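Local coordinates for V-type ATP synthase alpha chain (Nanoarchaeum equitans Kin4-M, PDB 5BN3), which is the A subunit of an archaeal rotary ATPase of the V/A type, with a P-loop nucleotide-binding domain that holds ADP in this model, at residues L207-P212 with K505-M510; A293-I298 with E327-I332; V317-T322 with A354-R359. One frame throughout, in Å; residues are numbered along the deposited sequence.

Contact 1 (L207-P212 with K505-M510)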
ATOM      1  N   LEU A 207       9.412 -11.672 -32.699  1.00 30.37           N
ATOM      2  CA  LEU A 207      10.738 -11.400 -32.148  1.00 39.42           C
ATOM      3  C   LEU A 207      11.771 -11.086 -33.228  1.00 43.92           C
ATOM      4  O   LEU A 207      12.809 -10.495 -32.941  1.00 40.96           O
ATOM      5  CB  LEU A 207      11.222 -12.574 -31.295  1.00 36.29           C
ATOM      6  CG  LEU A 207      10.371 -12.959 -30.087  1.00 33.45           C
ATOM      7  CD1 LEU A 207      11.129 -13.922 -29.188  1.00 41.68           C
ATOM      8  CD2 LEU A 207       9.957 -11.723 -29.314  1.00 32.18           C
ATOM      9  N   ASP A 208      11.493 -11.479 -34.467  1.00 35.45           N
ATOM     10  CA  ASP A 208      12.455 -11.275 -35.550  1.00 38.02           C
ATOM     11  C   ASP A 208      12.260  -9.956 -36.297  1.00 39.25           C
ATOM     12  O   ASP A 208      13.223  -9.365 -36.783  1.00 37.73           O
ATOM     13  CB  ASP A 208      12.428 -12.455 -36.531  1.00 46.71           C
ATOM     14  CG  ASP A 208      12.959 -13.736 -35.917  1.00 53.64           C
ATOM     15  OD1 ASP A 208      13.627 -13.661 -34.864  1.00 50.10           O
ATOM     16  OD2 ASP A 208      12.715 -14.820 -36.493  1.00 47.37           O
ATOM     17  N   ILE A 209      11.017  -9.494 -36.380  1.00 42.45           N
ATOM     18  CA  ILE A 209      10.715  -8.281 -37.131  1.00 43.80           C
ATOM     19  C   ILE A 209      10.309  -7.120 -36.230  1.00 35.88           C
ATOM     20  O   ILE A 209      10.856  -6.021 -36.333  1.00 37.10           O
ATOM     21  CB  ILE A 209       9.591  -8.522 -38.156  1.00 42.00           C
ATOM     22  CG1 ILE A 209       9.959  -9.678 -39.084  1.00 50.28           C
ATOM     23  CG2 ILE A 209       9.337  -7.269 -38.966  1.00 55.96           C
ATOM     24  CD1 ILE A 209      11.206  -9.429 -39.913  1.00 54.58           C
ATOM     25  N   MET A 210       9.351  -7.370 -35.345  1.00 39.65           N
ATOM     26  CA  MET A 210       8.797  -6.313 -34.508  1.00 38.82           C
ATOM     27  C   MET A 210       9.777  -5.808 -33.448  1.00 34.06           C
ATOM     28  O   MET A 210      10.035  -4.609 -33.367  1.00 35.55           O
ATOM     29  CB  MET A 210       7.490  -6.781 -33.864  1.00 35.36           C
ATOM     30  CG  MET A 210       6.424  -7.217 -34.860  1.00 52.66           C
ATOM     31  SD  MET A 210       5.684  -5.826 -35.744  1.00 60.35           S
ATOM     32  CE  MET A 210       6.512  -5.952 -37.320  1.00 55.98           C
ATOM     33  N   PHE A 211      10.330  -6.717 -32.647  1.00 37.12           N
ATOM     34  CA  PHE A 211      11.237  -6.312 -31.569  1.00 31.62           C
ATOM     35  C   PHE A 211      12.560  -7.083 -31.544  1.00 35.98           C
ATOM     36  O   PHE A 211      12.923  -7.650 -30.513  1.00 34.67           O
ATOM     37  CB  PHE A 211      10.530  -6.455 -30.214  1.00 31.51           C
ATOM     38  CG  PHE A 211       9.166  -5.813 -30.171  1.00 41.23           C
ATOM     39  CD1 PHE A 211       9.036  -4.444 -29.995  1.00 32.76           C
ATOM     40  CD2 PHE A 211       8.016  -6.579 -30.306  1.00 41.01           C
ATOM     41  CE1 PHE A 211       7.785  -3.848 -29.956  1.00 37.58           C
ATOM     42  CE2 PHE A 211       6.762  -5.990 -30.267  1.00 38.63           C
ATOM     43  CZ  PHE A 211       6.649  -4.622 -30.092  1.00 33.53           C
ATOM     44  N   PRO A 212      13.306  -7.073 -32.662  1.00 35.47           N
ATOM     45  CA  PRO A 212      14.512  -7.905 -32.699  1.00 29.76           C
ATOM     46  C   PRO A 212      15.661  -7.320 -31.890  1.00 36.64           C
ATOM     47  O   PRO A 212      15.734  -6.103 -31.714  1.00 35.25           O
ATOM     48  CB  PRO A 212      14.885  -7.901 -34.184  1.00 42.56           C
ATOM     49  CG  PRO A 212      14.414  -6.574 -34.670  1.00 39.87           C
ATOM     50  CD  PRO A 212      13.141  -6.291 -33.903  1.00 37.68           C
ATOM     51  N   LYS A 505       9.421 -17.084 -45.188  1.00 51.23           N
ATOM     52  CA  LYS A 505       8.015 -17.148 -44.797  1.00 44.33           C
ATOM     53  C   LYS A 505       7.574 -15.860 -44.105  1.00 47.80           C
ATOM     54  O   LYS A 505       6.498 -15.327 -44.386  1.00 41.68           O
ATOM     55  CB  LYS A 505       7.771 -18.351 -43.879  1.00 42.66           C
ATOM     56  CG  LYS A 505       6.312 -18.551 -43.481  1.00 48.56           C
ATOM     57  CD  LYS A 505       6.151 -19.761 -42.565  1.00 44.32           C
ATOM     58  CE  LYS A 505       4.691 -20.009 -42.224  1.00 51.68           C
ATOM     59  NZ  LYS A 505       4.518 -21.202 -41.346  1.00 50.36           N
ATOM     60  N   THR A 506       8.414 -15.361 -43.203  1.00 42.35           N
ATOM     61  CA  THR A 506       8.119 -14.130 -42.477  1.00 42.81           C
ATOM     62  C   THR A 506       7.970 -12.933 -43.420  1.00 41.58           C
ATOM     63  O   THR A 506       6.988 -12.192 -43.336  1.00 45.83           O
ATOM     64  CB  THR A 506       9.208 -13.823 -41.433  1.00 46.47           C
ATOM     65  OG1 THR A 506       9.350 -14.940 -40.545  1.00 44.32           O
ATOM     66  CG2 THR A 506       8.829 -12.599 -40.632  1.00 40.42           C
ATOM     67  N   ILE A 507       8.941 -12.754 -44.314  1.00 50.08           N
ATOM     68  CA  ILE A 507       8.917 -11.652 -45.274  1.00 47.34           C
ATOM     69  C   ILE A 507       7.720 -11.757 -46.221  1.00 47.65           C
ATOM     70  O   ILE A 507       7.020 -10.771 -46.459  1.00 45.57           O
ATOM     71  CB  ILE A 507      10.219 -11.591 -46.113  1.00 58.61           C
ATOM     72  CG1 ILE A 507      11.447 -11.386 -45.218  1.00 54.73           C
ATOM     73  CG2 ILE A 507      10.134 -10.489 -47.155  1.00 51.87           C
ATOM     74  CD1 ILE A 507      11.318 -10.245 -44.236  1.00 64.91           C
ATOM     75  N   GLU A 508       7.489 -12.954 -46.756  1.00 52.03           N
ATOM     76  CA  GLU A 508       6.381 -13.181 -47.682  1.00 53.26           C
ATOM     77  C   GLU A 508       5.028 -12.869 -47.058  1.00 54.91           C
ATOM     78  O   GLU A 508       4.142 -12.335 -47.724  1.00 51.13           O
ATOM     79  CB  GLU A 508       6.398 -14.616 -48.212  1.00 45.17           C
ATOM     80  CG  GLU A 508       7.418 -14.848 -49.312  1.00 54.40           C
ATOM     81  CD  GLU A 508       7.179 -13.964 -50.521  1.00 91.56           C
ATOM     82  OE1 GLU A 508       6.061 -14.005 -51.080  1.00 81.81           O
ATOM     83  OE2 GLU A 508       8.105 -13.223 -50.912  1.00 86.58           O
ATOM     84  N   LEU A 509       4.875 -13.205 -45.780  1.00 52.66           N
ATOM     85  CA  LEU A 509       3.661 -12.874 -45.044  1.00 41.41           C
ATOM     86  C   LEU A 509       3.463 -11.364 -44.958  1.00 38.62           C
ATOM     87  O   LEU A 509       2.352 -10.869 -45.146  1.00 46.17           O
ATOM     88  CB  LEU A 509       3.696 -13.481 -43.639  1.00 46.53           C
ATOM     89  CG  LEU A 509       3.165 -14.908 -43.499  1.00 58.58           C
ATOM     90  CD1 LEU A 509       3.287 -15.400 -42.065  1.00 53.09           C
ATOM     91  CD2 LEU A 509       1.722 -14.957 -43.954  1.00 51.59           C
ATOM     92  N   MET A 510       4.542 -10.640 -44.674  1.00 42.22           N
ATOM     93  CA  MET A 510       4.493  -9.182 -44.594  1.00 52.55           C
ATOM     94  C   MET A 510       4.116  -8.581 -45.948  1.00 47.73           C
ATOM     95  O   MET A 510       3.332  -7.636 -46.021  1.00 46.01           O
ATOM     96  CB  MET A 510       5.844  -8.621 -44.131  1.00 44.66           C
ATOM     97  CG  MET A 510       6.305  -9.122 -42.770  1.00 56.57           C
ATOM     98  SD  MET A 510       7.916  -8.477 -42.265  1.00 51.46           S
ATOM     99  CE  MET A 510       7.541  -6.730 -42.139  1.00 59.12           C
TER
HETATM  100  O   HOH W   1      11.039 -15.308 -38.294  1.00 49.77           O
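T506 meets I209 tip to tip: its methyl CG2 comes within 3.5 Å of I209 CG1, slightly tighter than usual van der Waals contact. The chi1 of T506, -56°, turns that methyl anti to the backbone N and toward helix 205-210, while OG1 swings beside the N. There OG1 has S501 OG and the carbonyl of P502 as partners, and lies 2.8 Å from a water oxygen that can accept from it, so the carbonyl and the water compete for its one proton. The water donates a hydrogen bond to D208 OD2, a short 2.5 Å away, and so bridges D208 and T506; the amide of G203 also binds OD2. One residue on, I507 makes a looser contact, its CD1 lying 4.4 Å from CD1 of I209. A turn after T506, M510 bends at chi3 (64°) and slants across I209, with CE 3.7 Å from the branch methyl CG2 and SD nearly as close to the same methyl. F488 of helix 472-489 packs against both T506 and M510. I209 is thus the residue of 207-212 that touches T506, I507 and M510. With one water as the polar link, the nucleotide-binding and C-terminal family regions adhere here mainly through dispersion and burial of apolar surface.

Contact 2 (A293-I298 with E327-I332)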
ATOM      1  N   ALA A 293      21.453 -23.246  -5.013  1.00 33.20           N
ATOM      2  CA  ALA A 293      21.993 -23.758  -6.265  1.00 36.61           C
ATOM      3  C   ALA A 293      21.392 -23.050  -7.481  1.00 42.18           C
ATOM      4  O   ALA A 293      21.878 -23.216  -8.601  1.00 33.99           O
ATOM      5  CB  ALA A 293      21.778 -25.252  -6.357  1.00 39.84           C
ATOM      6  N   ARG A 294      20.331 -22.273  -7.262  1.00 31.56           N
ATOM      7  CA  ARG A 294      19.764 -21.439  -8.321  1.00 33.92           C
ATOM      8  C   ARG A 294      20.757 -20.369  -8.739  1.00 32.69           C
ATOM      9  O   ARG A 294      20.909 -20.080  -9.925  1.00 37.35           O
ATOM     10  CB  ARG A 294      18.473 -20.760  -7.853  1.00 32.95           C
ATOM     11  CG  ARG A 294      17.315 -21.697  -7.593  1.00 36.80           C
ATOM     12  CD  ARG A 294      16.079 -20.918  -7.187  1.00 34.30           C
ATOM     13  NE  ARG A 294      15.049 -21.792  -6.631  1.00 28.38           N
ATOM     14  CZ  ARG A 294      13.941 -21.359  -6.043  1.00 33.04           C
ATOM     15  NH1 ARG A 294      13.715 -20.057  -5.933  1.00 29.36           N
ATOM     16  NH2 ARG A 294      13.064 -22.226  -5.566  1.00 35.79           N
ATOM     17  N   GLU A 295      21.418 -19.764  -7.758  1.00 34.50           N
ATOM     18  CA  GLU A 295      22.440 -18.766  -8.049  1.00 34.62           C
ATOM     19  C   GLU A 295      23.585 -19.417  -8.807  1.00 41.45           C
ATOM     20  O   GLU A 295      24.089 -18.865  -9.784  1.00 37.70           O
ATOM     21  CB  GLU A 295      22.960 -18.112  -6.765  1.00 39.06           C
ATOM     22  CG  GLU A 295      24.144 -17.190  -7.005  1.00 47.39           C
ATOM     23  CD  GLU A 295      24.396 -16.232  -5.862  1.00 59.86           C
ATOM     24  OE1 GLU A 295      24.896 -16.673  -4.804  1.00 56.99           O
ATOM     25  OE2 GLU A 295      24.107 -15.029  -6.028  1.00 59.37           O
ATOM     26  N   ALA A 296      23.978 -20.605  -8.363  1.00 36.10           N
ATOM     27  CA  ALA A 296      25.055 -21.339  -9.012  1.00 40.46           C
ATOM     28  C   ALA A 296      24.724 -21.636 -10.472  1.00 41.69           C
ATOM     29  O   ALA A 296      25.573 -21.483 -11.346  1.00 38.40           O
ATOM     30  CB  ALA A 296      25.342 -22.624  -8.264  1.00 42.80           C
ATOM     31  N   SER A 297      23.485 -22.042 -10.732  1.00 33.66           N
ATOM     32  CA  SER A 297      23.060 -22.395 -12.088  1.00 33.82           C
ATOM     33  C   SER A 297      23.155 -21.216 -13.061  1.00 33.06           C
ATOM     34  O   SER A 297      23.452 -21.400 -14.243  1.00 36.59           O
ATOM     35  CB  SER A 297      21.634 -22.943 -12.074  1.00 39.34           C
ATOM     36  OG  SER A 297      20.698 -21.916 -11.802  1.00 46.42           O
ATOM     37  N   ILE A 298      22.895 -20.012 -12.559  1.00 32.79           N
ATOM     38  CA  ILE A 298      22.966 -18.797 -13.371  1.00 33.25           C
ATOM     39  C   ILE A 298      24.406 -18.471 -13.783  1.00 38.47           C
ATOM     40  O   ILE A 298      24.688 -18.224 -14.958  1.00 33.06           O
ATOM     41  CB  ILE A 298      22.368 -17.594 -12.612  1.00 33.77           C
ATOM     42  CG1 ILE A 298      20.842 -17.724 -12.506  1.00 37.09           C
ATOM     43  CG2 ILE A 298      22.736 -16.292 -13.294  1.00 34.84           C
ATOM     44  CD1 ILE A 298      20.121 -17.637 -13.844  1.00 42.11           C
ATOM     45  N   GLU A 327      14.777 -14.739  -5.602  1.00 26.22           N
ATOM     46  CA  GLU A 327      14.225 -15.298  -4.366  1.00 30.37           C
ATOM     47  C   GLU A 327      15.323 -15.924  -3.512  1.00 35.35           C
ATOM     48  O   GLU A 327      15.300 -15.825  -2.286  1.00 33.87           O
ATOM     49  CB  GLU A 327      13.156 -16.351  -4.668  1.00 32.44           C
ATOM     50  CG  GLU A 327      12.592 -17.016  -3.412  1.00 39.44           C
ATOM     51  CD  GLU A 327      11.796 -18.276  -3.701  1.00 50.54           C
ATOM     52  OE1 GLU A 327      11.605 -18.603  -4.891  1.00 36.41           O
ATOM     53  OE2 GLU A 327      11.361 -18.946  -2.734  1.00 43.47           O
ATOM     54  N   ALA A 328      16.277 -16.578  -4.168  1.00 34.13           N
ATOM     55  CA  ALA A 328      17.393 -17.192  -3.463  1.00 34.27           C
ATOM     56  C   ALA A 328      18.235 -16.128  -2.767  1.00 36.72           C
ATOM     57  O   ALA A 328      18.619 -16.295  -1.613  1.00 38.96           O
ATOM     58  CB  ALA A 328      18.241 -18.004  -4.419  1.00 32.77           C
ATOM     59  N   LEU A 329      18.516 -15.037  -3.476  1.00 30.38           N
ATOM     60  CA  LEU A 329      19.259 -13.914  -2.910  1.00 34.75           C
ATOM     61  C   LEU A 329      18.548 -13.325  -1.700  1.00 38.27           C
ATOM     62  O   LEU A 329      19.174 -13.011  -0.686  1.00 37.43           O
ATOM     63  CB  LEU A 329      19.454 -12.820  -3.961  1.00 36.42           C
ATOM     64  CG  LEU A 329      20.386 -13.138  -5.128  1.00 46.16           C
ATOM     65  CD1 LEU A 329      20.412 -11.996  -6.132  1.00 40.23           C
ATOM     66  CD2 LEU A 329      21.774 -13.404  -4.599  1.00 46.78           C
ATOM     67  N   ARG A 330      17.235 -13.168  -1.821  1.00 32.72           N
ATOM     68  CA  ARG A 330      16.410 -12.632  -0.744  1.00 33.24           C
ATOM     69  C   ARG A 330      16.427 -13.554   0.473  1.00 41.67           C
ATOM     70  O   ARG A 330      16.500 -13.090   1.611  1.00 36.95           O
ATOM     71  CB  ARG A 330      14.973 -12.450  -1.244  1.00 34.54           C
ATOM     72  CG  ARG A 330      13.991 -11.928  -0.209  1.00 35.63           C
ATOM     73  CD  ARG A 330      12.591 -12.447  -0.511  1.00 53.55           C
ATOM     74  NE  ARG A 330      11.727 -11.476  -1.178  1.00 54.95           N
ATOM     75  CZ  ARG A 330      10.699 -11.803  -1.957  1.00 59.55           C
ATOM     76  NH1 ARG A 330      10.413 -13.077  -2.188  1.00 51.76           N
ATOM     77  NH2 ARG A 330       9.964 -10.855  -2.517  1.00 65.46           N
ATOM     78  N   GLU A 331      16.362 -14.859   0.229  1.00 37.98           N
ATOM     79  CA  GLU A 331      16.384 -15.836   1.315  1.00 44.53           C
ATOM     80  C   GLU A 331      17.718 -15.851   2.063  1.00 47.40           C
ATOM     81  O   GLU A 331      17.741 -15.856   3.292  1.00 46.96           O
ATOM     82  CB  GLU A 331      16.033 -17.236   0.795  1.00 47.82           C
ATOM     83  CG  GLU A 331      16.401 -18.382   1.737  1.00 67.77           C
ATOM     84  CD  GLU A 331      15.463 -18.529   2.932  1.00 77.16           C
ATOM     85  OE1 GLU A 331      14.831 -17.534   3.352  1.00 53.92           O
ATOM     86  OE2 GLU A 331      15.363 -19.657   3.460  1.00 73.42           O
ATOM     87  N   ILE A 332      18.821 -15.848   1.319  1.00 36.49           N
ATOM     88  CA  ILE A 332      20.153 -15.797   1.918  1.00 49.43           C
ATOM     89  C   ILE A 332      20.317 -14.518   2.732  1.00 52.43           C
ATOM     90  O   ILE A 332      20.785 -14.545   3.872  1.00 45.36           O
ATOM     91  CB  ILE A 332      21.266 -15.830   0.845  1.00 44.78           C
ATOM     92  CG1 ILE A 332      21.167 -17.091  -0.020  1.00 57.76           C
ATOM     93  CG2 ILE A 332      22.636 -15.719   1.496  1.00 50.56           C
ATOM     94  CD1 ILE A 332      21.298 -18.390   0.747  1.00 69.26           C
TER
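R294 reaches from helix 293-309 to E327 of helix 322-335 and makes the firm part of this contact, a salt bridge of 2.8 Å from NH1 to OE1. An extended chain from CG to NE carries the guanidinium there. OE1 lies in the guanidinium plane, at its edge, with an N-H...O angle of 160°, yet NH1 arrives from above the carboxylate, 67° out of its plane. The same NH1 also binds the carbonyl of R324, and NH2 that of S287, so the group is fixed in rotation; T257 of the neighbouring NEQ263 chain bonds to E327 OE2. Packing is looser where CB of R294 faces CB of A328, at 4.4 Å. Beyond that pair it closes up again: CD2 of L329 comes within 3.2 Å of E295 OE2, a close approach of methyl to carboxylate, the two side chains crossing at about a right angle. E295 OE1 takes R185 and Q46, while OE2 has a weak hydrogen bond from W325. The segment axes approach to 9.5 Å and run at 135°, more nearly antiparallel than parallel. R294 and S297 lean on strand 244-250 and strand 280-285, L329 touches K352 of helix 349-357, and Y256 of the NEQ263 chain packs against R294 and E327.

Contact 3 (V317-T322 with A354-R359)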
ATOM      1  N   VAL A 317      21.983 -17.879 -24.281  1.00 31.38           N
ATOM      2  CA  VAL A 317      21.590 -18.413 -22.985  1.00 33.68           C
ATOM      3  C   VAL A 317      20.157 -18.007 -22.679  1.00 37.65           C
ATOM      4  O   VAL A 317      19.826 -16.820 -22.702  1.00 32.60           O
ATOM      5  CB  VAL A 317      22.505 -17.901 -21.855  1.00 37.27           C
ATOM      6  CG1 VAL A 317      21.900 -18.217 -20.503  1.00 38.52           C
ATOM      7  CG2 VAL A 317      23.878 -18.527 -21.959  1.00 35.48           C
ATOM      8  N   ASN A 318      19.306 -18.997 -22.418  1.00 32.66           N
ATOM      9  CA  ASN A 318      17.947 -18.740 -21.951  1.00 34.82           C
ATOM     10  C   ASN A 318      17.864 -19.042 -20.457  1.00 40.78           C
ATOM     11  O   ASN A 318      18.185 -20.151 -20.027  1.00 39.31           O
ATOM     12  CB  ASN A 318      16.929 -19.602 -22.708  1.00 41.71           C
ATOM     13  CG  ASN A 318      16.988 -19.401 -24.213  1.00 46.06           C
ATOM     14  OD1 ASN A 318      17.693 -20.121 -24.921  1.00 51.04           O
ATOM     15  ND2 ASN A 318      16.235 -18.425 -24.710  1.00 41.71           N
ATOM     16  N   ALA A 319      17.440 -18.061 -19.667  1.00 31.50           N
ATOM     17  CA  ALA A 319      17.326 -18.249 -18.220  1.00 30.64           C
ATOM     18  C   ALA A 319      15.875 -18.146 -17.756  1.00 40.45           C
ATOM     19  O   ALA A 319      15.269 -17.076 -17.825  1.00 36.21           O
ATOM     20  CB  ALA A 319      18.193 -17.243 -17.483  1.00 33.96           C
ATOM     21  N   ASP A 320      15.338 -19.261 -17.267  1.00 35.77           N
ATOM     22  CA  ASP A 320      13.932 -19.371 -16.886  1.00 33.97           C
ATOM     23  C   ASP A 320      13.843 -20.036 -15.512  1.00 34.18           C
ATOM     24  O   ASP A 320      13.988 -21.251 -15.412  1.00 34.43           O
ATOM     25  CB  ASP A 320      13.204 -20.223 -17.937  1.00 33.09           C
ATOM     26  CG  ASP A 320      11.724 -20.404 -17.643  1.00 42.16           C
ATOM     27  OD1 ASP A 320      11.140 -19.573 -16.916  1.00 35.47           O
ATOM     28  OD2 ASP A 320      11.132 -21.380 -18.158  1.00 41.60           O
ATOM     29  N   SER A 321      13.613 -19.265 -14.450  1.00 33.16           N
ATOM     30  CA  SER A 321      13.365 -17.828 -14.512  1.00 31.54           C
ATOM     31  C   SER A 321      14.276 -17.075 -13.540  1.00 34.06           C
ATOM     32  O   SER A 321      14.621 -17.594 -12.476  1.00 31.34           O
ATOM     33  CB  SER A 321      11.898 -17.550 -14.172  1.00 33.53           C
ATOM     34  OG  SER A 321      11.735 -16.257 -13.619  1.00 39.95           O
ATOM     35  N   THR A 322      14.650 -15.847 -13.897  1.00 36.24           N
ATOM     36  CA  THR A 322      15.560 -15.050 -13.069  1.00 35.51           C
ATOM     37  C   THR A 322      14.961 -14.615 -11.732  1.00 37.91           C
ATOM     38  O   THR A 322      15.689 -14.309 -10.790  1.00 32.70           O
ATOM     39  CB  THR A 322      16.082 -13.807 -13.819  1.00 38.35           C
ATOM     40  OG1 THR A 322      14.984 -12.954 -14.165  1.00 35.24           O
ATOM     41  CG2 THR A 322      16.820 -14.225 -15.077  1.00 31.42           C
ATOM     42  N   ALA A 354      23.265  -7.419 -12.641  1.00 29.38           N
ATOM     43  CA  ALA A 354      24.240  -6.903 -13.590  1.00 29.76           C
ATOM     44  C   ALA A 354      25.393  -7.879 -13.809  1.00 35.26           C
ATOM     45  O   ALA A 354      25.914  -7.983 -14.915  1.00 35.51           O
ATOM     46  CB  ALA A 354      24.765  -5.562 -13.125  1.00 31.32           C
ATOM     47  N   GLU A 355      25.791  -8.591 -12.757  1.00 38.20           N
ATOM     48  CA  GLU A 355      26.856  -9.590 -12.874  1.00 38.66           C
ATOM     49  C   GLU A 355      26.504 -10.683 -13.882  1.00 47.35           C
ATOM     50  O   GLU A 355      27.387 -11.324 -14.448  1.00 40.26           O
ATOM     51  CB  GLU A 355      27.173 -10.209 -11.506  1.00 43.60           C
ATOM     52  CG  GLU A 355      27.883  -9.268 -10.539  1.00 42.28           C
ATOM     53  CD  GLU A 355      28.138  -9.904  -9.183  1.00 63.26           C
ATOM     54  OE1 GLU A 355      27.930 -11.131  -9.042  1.00 57.78           O
ATOM     55  OE2 GLU A 355      28.545  -9.177  -8.252  1.00 52.33           O
ATOM     56  N   PHE A 356      25.210 -10.889 -14.101  1.00 30.84           N
ATOM     57  CA  PHE A 356      24.734 -11.842 -15.097  1.00 30.84           C
ATOM     58  C   PHE A 356      24.671 -11.207 -16.488  1.00 42.08           C
ATOM     59  O   PHE A 356      25.368 -11.637 -17.407  1.00 32.31           O
ATOM     60  CB  PHE A 356      23.361 -12.381 -14.684  1.00 30.83           C
ATOM     61  CG  PHE A 356      22.756 -13.340 -15.667  1.00 33.75           C
ATOM     62  CD1 PHE A 356      23.466 -14.446 -16.108  1.00 31.39           C
ATOM     63  CD2 PHE A 356      21.465 -13.146 -16.135  1.00 33.95           C
ATOM     64  CE1 PHE A 356      22.905 -15.338 -17.008  1.00 31.51           C
ATOM     65  CE2 PHE A 356      20.896 -14.032 -17.034  1.00 33.62           C
ATOM     66  CZ  PHE A 356      21.618 -15.131 -17.472  1.00 39.93           C
ATOM     67  N   TYR A 357      23.849 -10.172 -16.635  1.00 33.58           N
ATOM     68  CA  TYR A 357      23.587  -9.579 -17.947  1.00 36.13           C
ATOM     69  C   TYR A 357      24.788  -8.890 -18.599  1.00 39.40           C
ATOM     70  O   TYR A 357      24.874  -8.823 -19.824  1.00 36.12           O
ATOM     71  CB  TYR A 357      22.396  -8.615 -17.871  1.00 33.59           C
ATOM     72  CG  TYR A 357      21.072  -9.314 -17.667  1.00 37.00           C
ATOM     73  CD1 TYR A 357      20.469 -10.011 -18.703  1.00 36.86           C
ATOM     74  CD2 TYR A 357      20.424  -9.273 -16.442  1.00 37.48           C
ATOM     75  CE1 TYR A 357      19.261 -10.649 -18.524  1.00 34.57           C
ATOM     76  CE2 TYR A 357      19.214  -9.909 -16.254  1.00 34.43           C
ATOM     77  CZ  TYR A 357      18.639 -10.594 -17.300  1.00 31.60           C
ATOM     78  OH  TYR A 357      17.435 -11.230 -17.121  1.00 34.80           O
ATOM     79  N   GLU A 358      25.715  -8.382 -17.791  1.00 33.43           N
ATOM     80  CA  GLU A 358      26.896  -7.714 -18.335  1.00 38.76           C
ATOM     81  C   GLU A 358      27.870  -8.696 -18.989  1.00 36.91           C
ATOM     82  O   GLU A 358      28.851  -8.284 -19.607  1.00 35.11           O
ATOM     83  CB  GLU A 358      27.599  -6.896 -17.260  1.00 40.94           C
ATOM     84  N   ARG A 359      27.595  -9.990 -18.851  1.00 31.16           N
ATOM     85  CA  ARG A 359      28.410 -11.018 -19.494  1.00 33.25           C
ATOM     86  C   ARG A 359      28.026 -11.200 -20.956  1.00 41.31           C
ATOM     87  O   ARG A 359      28.777 -11.787 -21.730  1.00 36.52           O
ATOM     88  CB  ARG A 359      28.263 -12.355 -18.766  1.00 34.06           C
ATOM     89  CG  ARG A 359      28.836 -12.394 -17.358  1.00 44.70           C
ATOM     90  CD  ARG A 359      29.259 -13.812 -17.027  1.00 60.06           C
ATOM     91  NE  ARG A 359      29.538 -14.013 -15.609  1.00 61.95           N
ATOM     92  CZ  ARG A 359      30.206 -15.054 -15.123  1.00 53.82           C
ATOM     93  NH1 ARG A 359      30.683 -15.981 -15.943  1.00 56.79           N
ATOM     94  NH2 ARG A 359      30.411 -15.158 -13.820  1.00 55.53           N
TER
HETATM   95  O   HOH W   2      16.366 -10.688 -14.789  1.00 36.14           O
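F356 sends its ring from helix 349-357 down onto strand 314-320, where CZ touches two residues of the same strand face. With chi1 at 178° the ring carbon CG stands anti to the backbone N, and the ring points its far end at the strand. CB of A319 sits obliquely to it, 4.0 Å from CZ, and CG1 of V317 lies 4.3 Å from the same atom, at the ring edge and near its plane. I298 and I375 also pack on F356.

The F356 ring turns its CD2 onto the face of the neighbouring Y357 ring, 3.8 Å above its plane and over its centre, with the two ring planes steeply inclined to each other. The tyrosine hydroxyl meets T322 coming from the opposite direction, Y357 OH lying 3.7 Å from T322 CG2. T322 holds OG1 between the backbone N and the carbonyl carbon (chi1 62°), which turns the methyl toward Y357. A water in the plane of the tyrosine ring, at its edge, lies 2.6 Å from Y357 OH and donates to T322 OG1 at 2.7 Å. OG1 is bound to the carbonyl of A378 as well.

S321 follows a cis peptide and serves as N-cap of helix 322-335. Strand, cap and covering helix form part of the alpha/beta core of a P-loop NTPase, in which D320 bonds to T230 of the ADP pocket.

Following the chain from the N terminus, 207-212 on helix 205-210 opens the loop that contact 1 closes at 505-510, almost three hundred residues later. Contacts 2 and 3 both nest inside that loop. They cross: helix 293-309 leads to strand 314-320, then helix 322-335 completes contact 2, and helix 349-357 completes contact 3. The two touch directly, with I298 CG2 3.4 Å from F356 CD1, and form one packed block in the nucleotide-binding region. Contact 1 stands apart, its centre about 26 Å from that of contact 3 and about 36 Å from that of contact 2, and ties this region to the C-terminal helices.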